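Local coordinates for protein fructose transport system repressor FruR (Pseudomonas putida, PDB 3O75) that probably binds specific DNA operator sequences as a LacI-family transcriptional regulator, and holds fructose 1-phosphate in its periplasmic-binding-protein-like effector domain, at residues A231-Q236 with G262-Q267; L211-D216 with L225-M230; A18-Q23 with G235-T240. All coordinates share one frame; numbering follows the deposited sequence.

Interaction 1. Residues A231-Q236 with G262-Q267. With F1X (1-O-phosphono-beta-D-fructofuranose), chain C.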
loop_
_atom_site.group_PDB
_atom_site.type_symbol
_atom_site.label_atom_id
_atom_site.label_comp_id
_atom_site.label_asym_id
_atom_site.label_seq_id
_atom_site.Cartn_x
_atom_site.Cartn_y
_atom_site.Cartn_z
ATOM N N ALA A 231 0.733 -8.409 14.269
ATOM C CA ALA A 231 1.412 -7.717 13.183
ATOM C C ALA A 231 2.700 -8.426 12.774
ATOM O O ALA A 231 3.444 -8.907 13.622
ATOM C CB ALA A 231 1.697 -6.279 13.580
ATOM N N GLN A 232 2.961 -8.486 11.472
ATOM C CA GLN A 232 4.214 -9.035 10.973
ATOM C C GLN A 232 5.362 -8.127 11.370
ATOM O O GLN A 232 5.179 -6.927 11.552
ATOM C CB GLN A 232 4.206 -9.116 9.447
ATOM C CG GLN A 232 3.244 -10.105 8.831
ATOM C CD GLN A 232 3.403 -10.166 7.321
ATOM O OE1 GLN A 232 4.501 -10.392 6.811
ATOM N NE2 GLN A 232 2.308 -9.955 6.600
ATOM N N GLN A 233 6.553 -8.701 11.479
ATOM C CA GLN A 233 7.767 -7.904 11.559
ATOM C C GLN A 233 8.304 -7.725 10.140
ATOM O O GLN A 233 9.269 -8.378 9.743
ATOM C CB GLN A 233 8.799 -8.578 12.465
ATOM C CG GLN A 233 8.278 -8.865 13.870
ATOM C CD GLN A 233 9.375 -9.253 14.842
ATOM O OE1 GLN A 233 10.359 -8.531 15.004
ATOM N NE2 GLN A 233 9.208 -10.393 15.501
ATOM N N HIS A 234 7.658 -6.846 9.378
ATOM C CA HIS A 234 7.965 -6.675 7.961
ATOM C C HIS A 234 9.443 -6.414 7.737
ATOM O O HIS A 234 10.050 -6.996 6.837
ATOM C CB HIS A 234 7.160 -5.520 7.364
ATOM C CG HIS A 234 5.681 -5.650 7.547
ATOM N ND1 HIS A 234 5.031 -5.197 8.676
ATOM C CD2 HIS A 234 4.724 -6.173 6.745
ATOM C CE1 HIS A 234 3.737 -5.439 8.560
ATOM N NE2 HIS A 234 3.525 -6.030 7.401
ATOM N N GLY A 235 10.018 -5.536 8.558
ATOM C CA GLY A 235 11.420 -5.179 8.435
ATOM C C GLY A 235 12.364 -6.339 8.695
ATOM O O GLY A 235 13.358 -6.518 7.988
ATOM N N GLN A 236 12.058 -7.133 9.713
ATOM C CA GLN A 236 12.879 -8.296 10.021
ATOM C C GLN A 236 12.756 -9.353 8.924
ATOM O O GLN A 236 13.744 -9.971 8.523
ATOM C CB GLN A 236 12.501 -8.882 11.380
ATOM C CG GLN A 236 13.357 -10.069 11.794
ATOM C CD GLN A 236 14.846 -9.773 11.702
ATOM O OE1 GLN A 236 15.352 -8.861 12.359
ATOM N NE2 GLN A 236 15.554 -10.544 10.884
ATOM N N GLY A 262 8.377 -14.394 14.306
ATOM C CA GLY A 262 7.170 -14.235 15.096
ATOM C C GLY A 262 6.436 -12.940 14.812
ATOM O O GLY A 262 7.051 -11.916 14.516
ATOM N N ARG A 263 5.111 -12.986 14.894
ATOM C CA ARG A 263 4.312 -11.776 14.772
ATOM C C ARG A 263 4.255 -11.028 16.107
ATOM O O ARG A 263 4.355 -11.632 17.177
ATOM C CB ARG A 263 2.905 -12.103 14.262
ATOM C CG ARG A 263 2.868 -12.656 12.841
ATOM C CD ARG A 263 1.519 -12.402 12.195
ATOM N NE ARG A 263 1.519 -12.702 10.764
ATOM C CZ ARG A 263 0.770 -12.064 9.867
ATOM N NH1 ARG A 263 -0.033 -11.080 10.247
ATOM N NH2 ARG A 263 0.823 -12.402 8.587
ATOM N N THR A 264 4.111 -9.710 16.042
ATOM C CA THR A 264 3.985 -8.896 17.244
ATOM C C THR A 264 2.529 -8.835 17.694
ATOM O O THR A 264 1.651 -8.453 16.924
ATOM C CB THR A 264 4.508 -7.468 17.006
ATOM O OG1 THR A 264 5.845 -7.529 16.497
ATOM C CG2 THR A 264 4.505 -6.668 18.301
ATOM N N PHE A 265 2.282 -9.216 18.943
ATOM C CA PHE A 265 0.930 -9.229 19.493
ATOM C C PHE A 265 0.568 -7.873 20.091
ATOM O O PHE A 265 1.153 -7.442 21.083
ATOM C CB PHE A 265 0.819 -10.326 20.556
ATOM C CG PHE A 265 -0.590 -10.633 20.983
ATOM C CD1 PHE A 265 -1.651 -10.452 20.115
ATOM C CD2 PHE A 265 -0.846 -11.138 22.249
ATOM C CE1 PHE A 265 -2.945 -10.750 20.508
ATOM C CE2 PHE A 265 -2.137 -11.436 22.645
ATOM C CZ PHE A 265 -3.188 -11.239 21.770
ATOM N N LYS A 266 -0.389 -7.190 19.474
ATOM C CA LYS A 266 -0.909 -5.948 20.023
ATOM C C LYS A 266 -2.235 -6.255 20.702
ATOM O O LYS A 266 -3.263 -6.379 20.039
ATOM C CB LYS A 266 -1.111 -4.911 18.917
ATOM C CG LYS A 266 -0.012 -4.906 17.863
ATOM C CD LYS A 266 0.891 -3.693 17.972
ATOM C CE LYS A 266 2.024 -3.782 16.960
ATOM N NZ LYS A 266 2.892 -2.570 16.973
ATOM N N GLN A 267 -2.205 -6.392 22.023
ATOM C CA GLN A 267 -3.401 -6.747 22.776
ATOM C C GLN A 267 -4.139 -5.523 23.315
ATOM O O GLN A 267 -3.919 -5.101 24.448
ATOM C CB GLN A 267 -3.053 -7.706 23.914
ATOM C CG GLN A 267 -4.259 -8.136 24.728
ATOM C CD GLN A 267 -4.058 -9.480 25.396
ATOM O OE1 GLN A 267 -2.933 -9.969 25.511
ATOM N NE2 GLN A 267 -5.154 -10.090 25.834
HETATM C C1 F1X C . -0.549 -10.285 5.002
HETATM O O1 F1X C . -1.506 -9.432 5.611
HETATM P P1 F1X C . -1.464 -9.230 7.206
HETATM C C2 F1X C . -1.218 -11.602 4.652
HETATM O O2 F1X C . -2.088 -12.007 5.718
HETATM C C3 F1X C . -0.172 -12.679 4.401
HETATM O O3 F1X C . 0.303 -13.259 5.614
HETATM C C4 F1X C . -0.947 -13.645 3.540
HETATM O O4 F1X C . -0.124 -14.560 2.810
HETATM C C5 F1X C . -1.608 -12.631 2.628
HETATM O O5 F1X C . -1.981 -11.517 3.448
HETATM C C6 F1X C . -2.768 -13.250 1.888
HETATM O O6 F1X C . -2.189 -13.773 0.699
HETATM O O1P F1X C . -1.635 -10.618 7.767
HETATM O O2P F1X C . -0.110 -8.628 7.467
HETATM O O3P F1X C . -2.632 -8.317 7.481
HETATM O O HOH W 1 6.535 -11.592 11.475
#

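Interaction 2. Residues L211-D216 with L225-M230. With F1X (1-O-phosphono-beta-D-fructofuranose), chain C.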
loop_
_atom_site.group_PDB
_atom_site.type_symbol
_atom_site.label_atom_id
_atom_site.label_comp_id
_atom_site.label_asym_id
_atom_site.label_seq_id
_atom_site.Cartn_x
_atom_site.Cartn_y
_atom_site.Cartn_z
ATOM N N LEU A 211 -12.876 -8.715 18.710
ATOM C CA LEU A 211 -12.254 -8.808 17.401
ATOM C C LEU A 211 -10.767 -9.119 17.512
ATOM O O LEU A 211 -10.035 -8.457 18.246
ATOM C CB LEU A 211 -12.448 -7.484 16.665
ATOM C CG LEU A 211 -12.923 -7.495 15.211
ATOM C CD1 LEU A 211 -13.979 -8.566 14.990
ATOM C CD2 LEU A 211 -13.454 -6.119 14.827
ATOM N N GLY A 212 -10.319 -10.124 16.772
ATOM C CA GLY A 212 -8.900 -10.403 16.653
ATOM C C GLY A 212 -8.549 -10.520 15.184
ATOM O O GLY A 212 -9.312 -11.097 14.411
ATOM N N THR A 213 -7.404 -9.974 14.786
ATOM C CA THR A 213 -7.017 -10.032 13.381
ATOM C C THR A 213 -5.526 -10.230 13.172
ATOM O O THR A 213 -4.702 -9.768 13.963
ATOM C CB THR A 213 -7.419 -8.749 12.613
ATOM O OG1 THR A 213 -7.133 -8.921 11.219
ATOM C CG2 THR A 213 -6.632 -7.545 13.125
ATOM N N PHE A 214 -5.192 -10.924 12.092
ATOM C CA PHE A 214 -3.848 -10.881 11.547
ATOM C C PHE A 214 -3.651 -9.514 10.903
ATOM O O PHE A 214 -4.587 -8.948 10.340
ATOM C CB PHE A 214 -3.658 -11.989 10.511
ATOM C CG PHE A 214 -3.154 -13.274 11.092
ATOM C CD1 PHE A 214 -3.986 -14.085 11.846
ATOM C CD2 PHE A 214 -1.846 -13.670 10.891
ATOM C CE1 PHE A 214 -3.516 -15.270 12.390
ATOM C CE2 PHE A 214 -1.372 -14.854 11.433
ATOM C CZ PHE A 214 -2.208 -15.653 12.184
ATOM N N GLY A 215 -2.435 -8.989 10.983
ATOM C CA GLY A 215 -2.153 -7.656 10.491
ATOM C C GLY A 215 -2.461 -6.598 11.533
ATOM O O GLY A 215 -2.883 -6.907 12.649
ATOM N N ASP A 216 -2.250 -5.343 11.158
ATOM C CA ASP A 216 -2.455 -4.216 12.057
ATOM C C ASP A 216 -2.608 -2.952 11.222
ATOM O O ASP A 216 -2.185 -2.913 10.071
ATOM C CB ASP A 216 -1.264 -4.079 13.011
ATOM C CG ASP A 216 -1.517 -3.080 14.127
ATOM O OD1 ASP A 216 -2.694 -2.858 14.471
ATOM O OD2 ASP A 216 -0.535 -2.527 14.670
ATOM N N LEU A 225 -13.941 0.628 19.307
ATOM C CA LEU A 225 -13.894 -0.818 19.462
ATOM C C LEU A 225 -12.452 -1.323 19.387
ATOM O O LEU A 225 -11.832 -1.276 18.326
ATOM C CB LEU A 225 -14.731 -1.469 18.360
ATOM C CG LEU A 225 -14.801 -2.992 18.286
ATOM C CD1 LEU A 225 -15.591 -3.541 19.460
ATOM C CD2 LEU A 225 -15.429 -3.416 16.968
ATOM N N PRO A 226 -11.918 -1.809 20.518
ATOM C CA PRO A 226 -10.547 -2.331 20.594
ATOM C C PRO A 226 -10.361 -3.612 19.779
ATOM O O PRO A 226 -11.261 -4.451 19.734
ATOM C CB PRO A 226 -10.370 -2.630 22.085
ATOM C CG PRO A 226 -11.757 -2.852 22.590
ATOM C CD PRO A 226 -12.617 -1.903 21.812
ATOM N N VAL A 227 -9.196 -3.757 19.154
ATOM C CA VAL A 227 -8.907 -4.924 18.329
ATOM C C VAL A 227 -7.541 -5.519 18.652
ATOM O O VAL A 227 -6.524 -4.830 18.580
ATOM C CB VAL A 227 -8.931 -4.571 16.832
ATOM C CG1 VAL A 227 -8.594 -5.798 15.995
ATOM C CG2 VAL A 227 -10.285 -4.001 16.441
ATOM N N ASN A 228 -7.521 -6.800 19.010
ATOM C CA ASN A 228 -6.263 -7.522 19.172
ATOM C C ASN A 228 -5.656 -7.850 17.815
ATOM O O ASN A 228 -6.357 -8.293 16.912
ATOM C CB ASN A 228 -6.469 -8.798 19.987
ATOM C CG ASN A 228 -6.661 -8.516 21.464
ATOM O OD1 ASN A 228 -6.709 -7.358 21.883
ATOM N ND2 ASN A 228 -6.767 -9.575 22.264
ATOM N N ALA A 229 -4.353 -7.640 17.675
ATOM C CA ALA A 229 -3.713 -7.753 16.372
ATOM C C ALA A 229 -2.380 -8.485 16.436
ATOM O O ALA A 229 -1.606 -8.308 17.380
ATOM C CB ALA A 229 -3.527 -6.367 15.767
ATOM N N MET A 230 -2.126 -9.310 15.423
ATOM C CA MET A 230 -0.839 -9.966 15.261
ATOM C C MET A 230 -0.143 -9.382 14.037
ATOM O O MET A 230 -0.403 -9.795 12.904
ATOM C CB MET A 230 -1.022 -11.473 15.086
ATOM C CG MET A 230 -1.337 -12.222 16.360
ATOM S SD MET A 230 0.108 -12.464 17.423
ATOM C CE MET A 230 -0.616 -13.489 18.705
HETATM C C1 F1X C . -0.549 -10.285 5.002
HETATM O O1 F1X C . -1.506 -9.432 5.611
HETATM P P1 F1X C . -1.464 -9.230 7.206
HETATM C C2 F1X C . -1.218 -11.602 4.652
HETATM O O2 F1X C . -2.088 -12.007 5.718
HETATM C C3 F1X C . -0.172 -12.679 4.401
HETATM O O3 F1X C . 0.303 -13.259 5.614
HETATM C C4 F1X C . -0.947 -13.645 3.540
HETATM O O4 F1X C . -0.124 -14.560 2.810
HETATM C C5 F1X C . -1.608 -12.631 2.628
HETATM O O5 F1X C . -1.981 -11.517 3.448
HETATM C C6 F1X C . -2.768 -13.250 1.888
HETATM O O6 F1X C . -2.189 -13.773 0.699
HETATM O O1P F1X C . -1.635 -10.618 7.767
HETATM O O2P F1X C . -0.110 -8.628 7.467
HETATM O O3P F1X C . -2.632 -8.317 7.481
HETATM O O HOH W 2 -13.479 -6.053 20.388
#

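Interaction 3. Residues A18-Q23 with G235-T240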
loop_
_atom_site.group_PDB
_atom_site.type_symbol
_atom_site.label_atom_id
_atom_site.label_comp_id
_atom_site.label_asym_id
_atom_site.label_seq_id
_atom_site.Cartn_x
_atom_site.Cartn_y
_atom_site.Cartn_z
ATOM N N ALA A 18 3.289 -4.363 0.240
ATOM C CA ALA A 18 3.875 -3.078 -0.120
ATOM C C ALA A 18 4.987 -2.743 0.871
ATOM O O ALA A 18 6.038 -2.221 0.499
ATOM C CB ALA A 18 2.815 -1.998 -0.100
ATOM N N ARG A 19 4.733 -3.055 2.137
ATOM C CA ARG A 19 5.676 -2.810 3.222
ATOM C C ARG A 19 6.948 -3.636 3.064
ATOM O O ARG A 19 8.062 -3.122 3.175
ATOM C CB ARG A 19 5.014 -3.165 4.549
ATOM C CG ARG A 19 5.037 -2.059 5.566
ATOM C CD ARG A 19 6.259 -2.145 6.440
ATOM N NE ARG A 19 5.892 -1.921 7.830
ATOM C CZ ARG A 19 5.763 -0.720 8.382
ATOM N NH1 ARG A 19 5.981 0.374 7.664
ATOM N NH2 ARG A 19 5.419 -0.615 9.657
ATOM N N ILE A 20 6.779 -4.926 2.812
ATOM C CA ILE A 20 7.924 -5.800 2.632
ATOM C C ILE A 20 8.733 -5.370 1.415
ATOM O O ILE A 20 9.959 -5.293 1.471
ATOM C CB ILE A 20 7.493 -7.268 2.496
ATOM C CG1 ILE A 20 6.914 -7.766 3.825
ATOM C CG2 ILE A 20 8.670 -8.136 2.060
ATOM C CD1 ILE A 20 6.285 -9.142 3.748
ATOM N N ALA A 21 8.036 -5.077 0.322
ATOM C CA ALA A 21 8.686 -4.670 -0.917
ATOM C C ALA A 21 9.539 -3.421 -0.723
ATOM O O ALA A 21 10.654 -3.340 -1.231
ATOM C CB ALA A 21 7.650 -4.442 -2.007
ATOM N N LYS A 22 9.001 -2.447 0.004
ATOM C CA LYS A 22 9.711 -1.206 0.286
ATOM C C LYS A 22 10.924 -1.469 1.170
ATOM O O LYS A 22 12.012 -0.955 0.923
ATOM C CB LYS A 22 8.780 -0.198 0.960
ATOM C CG LYS A 22 9.452 1.101 1.364
ATOM C CD LYS A 22 8.414 2.192 1.594
ATOM C CE LYS A 22 9.060 3.546 1.844
ATOM N NZ LYS A 22 8.055 4.609 2.128
ATOM N N GLN A 23 10.728 -2.279 2.203
ATOM C CA GLN A 23 11.816 -2.655 3.092
ATOM C C GLN A 23 12.897 -3.351 2.285
ATOM O O GLN A 23 14.076 -3.014 2.382
ATOM C CB GLN A 23 11.303 -3.595 4.179
ATOM C CG GLN A 23 11.666 -3.177 5.582
ATOM C CD GLN A 23 10.794 -2.059 6.102
ATOM O OE1 GLN A 23 10.374 -2.072 7.260
ATOM N NE2 GLN A 23 10.508 -1.087 5.250
ATOM N N GLY A 235 10.018 -5.536 8.558
ATOM C CA GLY A 235 11.420 -5.179 8.435
ATOM C C GLY A 235 12.364 -6.339 8.695
ATOM O O GLY A 235 13.358 -6.518 7.988
ATOM N N GLN A 236 12.058 -7.133 9.713
ATOM C CA GLN A 236 12.879 -8.296 10.021
ATOM C C GLN A 236 12.756 -9.353 8.924
ATOM O O GLN A 236 13.744 -9.971 8.523
ATOM C CB GLN A 236 12.501 -8.882 11.380
ATOM C CG GLN A 236 13.357 -10.069 11.794
ATOM C CD GLN A 236 14.846 -9.773 11.702
ATOM O OE1 GLN A 236 15.352 -8.861 12.359
ATOM N NE2 GLN A 236 15.554 -10.544 10.884
ATOM N N ILE A 237 11.539 -9.548 8.432
ATOM C CA ILE A 237 11.305 -10.496 7.353
ATOM C C ILE A 237 12.123 -10.122 6.114
ATOM O O ILE A 237 12.808 -10.966 5.536
ATOM C CB ILE A 237 9.804 -10.593 7.003
ATOM C CG1 ILE A 237 9.043 -11.282 8.140
ATOM C CG2 ILE A 237 9.604 -11.348 5.698
ATOM C CD1 ILE A 237 7.548 -11.370 7.921
ATOM N N ALA A 238 12.065 -8.851 5.723
ATOM C CA ALA A 238 12.794 -8.375 4.549
ATOM C C ALA A 238 14.308 -8.455 4.727
ATOM O O ALA A 238 15.030 -8.850 3.810
ATOM C CB ALA A 238 12.378 -6.951 4.205
ATOM N N ALA A 239 14.786 -8.073 5.907
ATOM C CA ALA A 239 16.217 -8.101 6.189
ATOM C C ALA A 239 16.767 -9.519 6.092
ATOM O O ALA A 239 17.826 -9.744 5.505
ATOM C CB ALA A 239 16.503 -7.511 7.559
ATOM N N THR A 240 16.037 -10.476 6.659
ATOM C CA THR A 240 16.457 -11.873 6.615
ATOM C C THR A 240 16.410 -12.435 5.196
ATOM O O THR A 240 17.355 -13.084 4.745
ATOM C CB THR A 240 15.593 -12.756 7.535
ATOM O OG1 THR A 240 15.705 -12.294 8.887
ATOM C CG2 THR A 240 16.052 -14.202 7.460
#

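Interaction 1. Residues A231-Q236 with G262-Q267
A231 and T264 form an antiparallel hydrogen-bonded pair where strand 227-231 ends and strand 257-266 passes in the opposite direction, in the hinge beside the sugar phosphate. A231 N donates to T264 O at 2.8 Å and T264 N to A231 O at 2.6 Å. One residue further, Q232 and R263 lie side by side and point the same way to the phosphate of bound fructose 1-phosphate. Q232 CG sits over one face of the R263 guanidinium, 3.3 Å from CZ, and the amide and guanidinium planes are 37° apart. Q232 NE2 gives a hydrogen bond to F1X O2P at 2.9 Å, whereas R263 offers its edge to another oxygen, NH1 and NH2 both bonding F1X O1P, NH1 at 3.0 Å. R263 NH1 also bonds M230 O, which helps fix the rotation of the guanidinium. Q233, the N-cap residue of helix 234-251, has CG beside its backbone N (chi1 -56°), and the chain, extended beyond CG, carries NE2 to G262 O at 2.8 Å, nearly within its own amide plane. A water accepts from Q233 N and donates weakly to the same carbonyl. Helix 15-30 packs against Q232 and H234 through S16 and I20, helix 104-116 covers F265, and strand 227-231 continues the pairing through A229 and K266.

Interaction 2. Residues L211-D216 with L225-M230
Strands 211-214 and 227-230 run parallel, 20° between their directions and 4.8 Å between their axes at closest approach, with G212 beside N228, T213 beside A229 and F214 beside M230. T213 supplies two rungs, its N donating to N228 O at 2.9 Å and its O accepting from M230 N at 3.0 Å. The last rung differs: G215 N reaches M230 O at 2.9 Å from above the carbonyl plane, as the chain turns out of the strand. On the face of L211, T213, V227 and A229, L211 lies alongside V227 and points the same way, while its CD2 meets L225 CD2 at 4.0 Å, the two leucines crossing at about a right angle. T213 has OG1 anti to its backbone N (chi1 -174°), which leaves CG2 to approach V227 CG1 at 3.9 Å; OG1 bonds F214 O and also T186 on the next strand. L192 and F196 of helix 189-200 pack on L211, and L192 also on T213. Such parallel strands with helices packed on both faces belong to the Rossmann-like alpha/beta core of periplasmic binding proteins and the LacI family, where ligands sit at the strand ends. Here F1X O1P lies near the plane of the F214 ring, off its edge, with F214 CB the nearer atom, and G215 CA comes within 3.1 Å of F1X O3P; a side chain at G215 would collide with that oxygen. On the side of the sheet that carries F214, N228 and M230, helix 104-116 packs on F214 and M230. The N228 amide is held by I269 N and S114 OG. Beyond the turn, D216 OD1 approaches A229 CB at 3.8 Å and pairs with R268 in a salt bridge.

Interaction 3. Residues A18-Q23 with G235-T240
Q23 reaches from helix 15-30 across to helix 234-251, where its side chain runs along A238 and G235. Q23 CB meets A238 CB at 3.5 Å, a close methylene-to-methyl contact. Q23 CG follows over the backbone of the glycine, 3.5 Å from G235 CA, with A238 CB still nearby. The chain then bends at chi2 (78°), which lays the amide along G235. Q23 CD stays 3.9 Å from G235 CA, and Q23 OE1 rests 3.5 Å from G235 CA. A CB on G235 would come tight against OE1; the absence of a side chain leaves room for the amide this close to the helix backbone. An alanine in place of Q23 would keep the CB contact with A238 but would probably leave the backbone of G235 without the covering CG and amide. One turn earlier on the same helix, I20 completes the contact with its branches divided: CD1 approaches I237 CG2 at 4.4 Å, and CG2 lies at the same distance from A238 CB. A238 thus fits between I20 and Q23, with its CB 4.0 Å from I20 O. With G235 and A238 at the interface, the segment axes approach to 8.7 Å at a crossing angle of -47°. I237 also packs on V100 and S102 of strand 98-102, while R19 and K22 form salt bridges with E13 and D11 of the second subunit. This is helix-on-helix packing in the alpha/beta subdomain built on strand 4-9, helix 234-251 lying next to helix 15-30 beside the sugar site; the two-lobed alpha/beta fold is that of LacI-family effector domains.

Overall arrangement
Strand 227-231 pairs with 210-214 in interaction 2, leads through interaction 1, and continues as helix 234-251, one of the two helices of interaction 3, the other coming from near the N-terminus. Interactions 1 and 2 have centres 12 Å apart and share the sheet, and R263 NH1 of the first packs on F214 CD2 of the second at 3.2 Å. Both border the phosphate of F1X. Interaction 3 shares G235 and Q236 with interaction 1, and Q232 OE1 lies 3.8 Å from I20 CD1; the I20 side chain is about 7 Å from the ligand. Interactions 2 and 3 do not touch, their nearest atoms being about 8 Å apart.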